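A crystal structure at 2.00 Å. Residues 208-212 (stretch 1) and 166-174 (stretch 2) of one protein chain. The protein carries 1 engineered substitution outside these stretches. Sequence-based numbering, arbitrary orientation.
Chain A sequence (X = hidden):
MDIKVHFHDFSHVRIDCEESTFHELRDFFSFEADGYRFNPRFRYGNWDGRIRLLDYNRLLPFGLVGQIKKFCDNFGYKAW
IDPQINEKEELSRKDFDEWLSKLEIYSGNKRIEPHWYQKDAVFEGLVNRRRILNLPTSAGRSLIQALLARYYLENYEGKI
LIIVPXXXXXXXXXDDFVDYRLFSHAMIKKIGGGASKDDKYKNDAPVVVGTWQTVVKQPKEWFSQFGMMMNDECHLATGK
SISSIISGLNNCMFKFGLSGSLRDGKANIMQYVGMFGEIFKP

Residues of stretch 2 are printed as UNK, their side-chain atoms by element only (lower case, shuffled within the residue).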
# COMPACT_ATOMS: atom_id res chain seq x y z
N VAL A 208 -0.36 9.07 11.02
CA VAL A 208 -1.73 8.75 11.41
C VAL A 208 -1.89 7.23 11.49
O VAL A 208 -1.59 6.52 10.53
CB VAL A 208 -2.76 9.33 10.41
CG1 VAL A 208 -4.16 9.00 10.87
CG2 VAL A 208 -2.58 10.85 10.31
N VAL A 209 -2.35 6.73 12.62
CA VAL A 209 -2.51 5.29 12.80
C VAL A 209 -3.93 4.87 13.15
O VAL A 209 -4.55 5.42 14.06
CB VAL A 209 -1.57 4.77 13.90
CG1 VAL A 209 -1.70 3.26 14.04
CG2 VAL A 209 -0.12 5.18 13.58
N GLY A 210 -4.44 3.89 12.42
CA GLY A 210 -5.79 3.41 12.67
C GLY A 210 -6.06 2.03 12.11
O GLY A 210 -5.18 1.36 11.58
N THR A 211 -7.31 1.59 12.25
CA THR A 211 -7.72 0.29 11.78
C THR A 211 -8.54 0.50 10.52
O THR A 211 -8.94 1.62 10.22
CB THR A 211 -8.59 -0.42 12.82
OG1 THR A 211 -9.77 0.35 13.05
CG2 THR A 211 -7.84 -0.57 14.14
N TRP A 212 -8.80 -0.58 9.78
CA TRP A 212 -9.59 -0.51 8.56
C TRP A 212 -11.00 0.03 8.78
O TRP A 212 -11.51 0.82 7.98
CB TRP A 212 -9.70 -1.89 7.91
CG TRP A 212 -8.56 -2.20 6.99
CD1 TRP A 212 -7.55 -3.10 7.21
CD2 TRP A 212 -8.31 -1.61 5.71
NE1 TRP A 212 -6.69 -3.10 6.13
CE2 TRP A 212 -7.13 -2.20 5.20
CE3 TRP A 212 -8.97 -0.64 4.94
CZ2 TRP A 212 -6.59 -1.85 3.95
CZ3 TRP A 212 -8.44 -0.29 3.70
CH2 TRP A 212 -7.26 -0.90 3.22
N UNK A 166 -6.12 -3.94 14.82
CA UNK A 166 -6.99 -3.62 15.96
C UNK A 166 -6.64 -2.32 16.66
O UNK A 166 -5.55 -1.78 16.49
c UNK A 166 -6.96 -4.73 17.04
c UNK A 166 -7.22 -6.10 16.42
o UNK A 166 -5.67 -4.74 17.67
N UNK A 167 -7.56 -1.84 17.48
CA UNK A 167 -7.35 -0.61 18.23
C UNK A 167 -6.19 -0.76 19.21
O UNK A 167 -5.43 0.18 19.43
c UNK A 167 -8.60 -0.20 19.02
o UNK A 167 -9.59 0.32 18.12
c UNK A 167 -8.26 0.88 20.04
N UNK A 168 -6.06 -1.93 19.81
CA UNK A 168 -4.97 -2.16 20.75
C UNK A 168 -3.62 -2.04 20.03
O UNK A 168 -2.65 -1.58 20.62
c UNK A 168 -5.10 -3.55 21.38
N UNK A 169 -3.58 -2.44 18.77
CA UNK A 169 -2.35 -2.39 17.98
C UNK A 169 -2.04 -0.98 17.50
O UNK A 169 -0.91 -0.66 17.13
c UNK A 169 -2.41 -4.81 17.28
c UNK A 169 -2.75 -5.73 16.14
c UNK A 169 -2.44 -3.36 16.80
c UNK A 169 -1.03 -5.12 17.84
N UNK A 170 -3.07 -0.14 17.49
CA UNK A 170 -2.94 1.25 17.10
C UNK A 170 -2.05 1.91 18.16
O UNK A 170 -1.09 2.60 17.85
c UNK A 170 -4.33 1.91 17.05
o UNK A 170 -4.94 1.61 15.79
c UNK A 170 -4.25 3.40 17.26
N UNK A 171 -2.39 1.65 19.42
CA UNK A 171 -1.64 2.18 20.55
C UNK A 171 -0.24 1.59 20.62
O UNK A 171 0.72 2.29 20.92
c UNK A 171 -1.49 2.26 23.05
o UNK A 171 -3.59 2.58 21.93
c UNK A 171 -2.36 1.87 21.88
N UNK A 172 -0.15 0.29 20.36
CA UNK A 172 1.13 -0.41 20.39
C UNK A 172 2.09 0.11 19.33
O UNK A 172 3.28 0.29 19.60
n UNK A 172 2.69 -4.74 19.02
c UNK A 172 1.93 -4.23 19.98
c UNK A 172 2.15 -2.75 20.30
c UNK A 172 0.90 -1.91 20.17
o UNK A 172 1.09 -4.90 20.59
N UNK A 173 1.58 0.37 18.14
CA UNK A 173 2.42 0.88 17.05
C UNK A 173 2.99 2.24 17.39
O UNK A 173 4.17 2.51 17.15
c UNK A 173 1.60 0.97 15.75
c UNK A 173 2.41 1.37 14.50
s UNK A 173 3.52 0.07 13.89
c UNK A 173 2.41 -0.80 12.80
N UNK A 174 2.14 3.10 17.94
CA UNK A 174 2.53 4.46 18.32
C UNK A 174 3.58 4.38 19.41
O UNK A 174 4.57 5.11 19.39
c UNK A 174 1.32 5.24 18.80

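Position 166 has three side-chain atoms: one carbon that carries an oxygen and a second carbon. Its CA-to-CB bond points away from stretch 1, and its backbone makes the contact instead: Thr211 CG2 lies 3.3 Å from the backbone C of position 166. A branch of this kind at CB is threonine, so this is Thr166. The residue sits at the N-cap of the helix, where Thr166 OG1 accepts a hydrogen bond from the backbone N of position 169 at 3.3 Å. The same N also makes a weak bond to Thr166 O at 3.1 Å.

Position 167 again has two carbons and one oxygen, branched at CB. The CA-to-CB bond points sideways. The nearest approach is through the backbone, with Thr211 CG2 3.6 Å from the N of position 167. Its side chain comes no closer than 4.4 Å, from its oxygen to Thr211 CG2. It is Thr167.

Position 168 has a single side-chain carbon. It points away from stretch 1 and does not touch it. It is Ala168.

Position 169 has four carbons and no heteroatom, and the chain forks at the second. Its side chain does not reach stretch 1. That is leucine, Leu169. Its backbone N is the donor to the Thr166 cap.

Position 170 has one carbon carrying an oxygen and a carbon. Although its CA-to-CB bond points sideways, this buried residue meets three residues of stretch 1. The outer side-chain carbon of position 170 is 3.8 Å from Val209 O. The side-chain oxygen of position 170 is 3.7 Å from Gly210 CA and 4.0 Å from Thr211 CG2. None of these is a hydrogen bond. Gly210 has no side chain, and the contact is at its CA; a CB there would point away from the helix. The CA atoms of Gly210 and position 170 are only 5.7 Å apart. The residue is Thr170.

Position 171 repeats the pattern of two carbons and one oxygen, branched at CB. It points away and makes no contact. It is Thr171.

Position 172 has three carbons in a row, the last carrying one oxygen and one nitrogen. It is exposed, and its side chain is beyond reach of stretch 1. This is the amide of glutamine, Gln172.

Position 173 has an unbranched chain of two carbons, a sulfur and a final carbon. Its CA-to-CB bond points toward stretch 1, and the CB of position 173 lies 4.4 Å from Val209 CG1, a loose apolar contact. The sulfur within the chain identifies Met173.

Position 174 has one side-chain carbon. It is buried and points sideways, and its side chain does not reach stretch 1. It is Ala174.

The contact is one of packing, with no hydrogen bonds between the stretches. The strand and helix run at 150°, nearly antiparallel, and their axes approach to 7.8 Å. Val209 and Thr211 point toward the helix, while Gly210 between them adds no side chain. Val209 packs against Thr170 and Met173, and the Thr211 methyl reaches the helix start. About 257 Å² is buried in all.

Stretch 2 166-174: TTALTTQMA
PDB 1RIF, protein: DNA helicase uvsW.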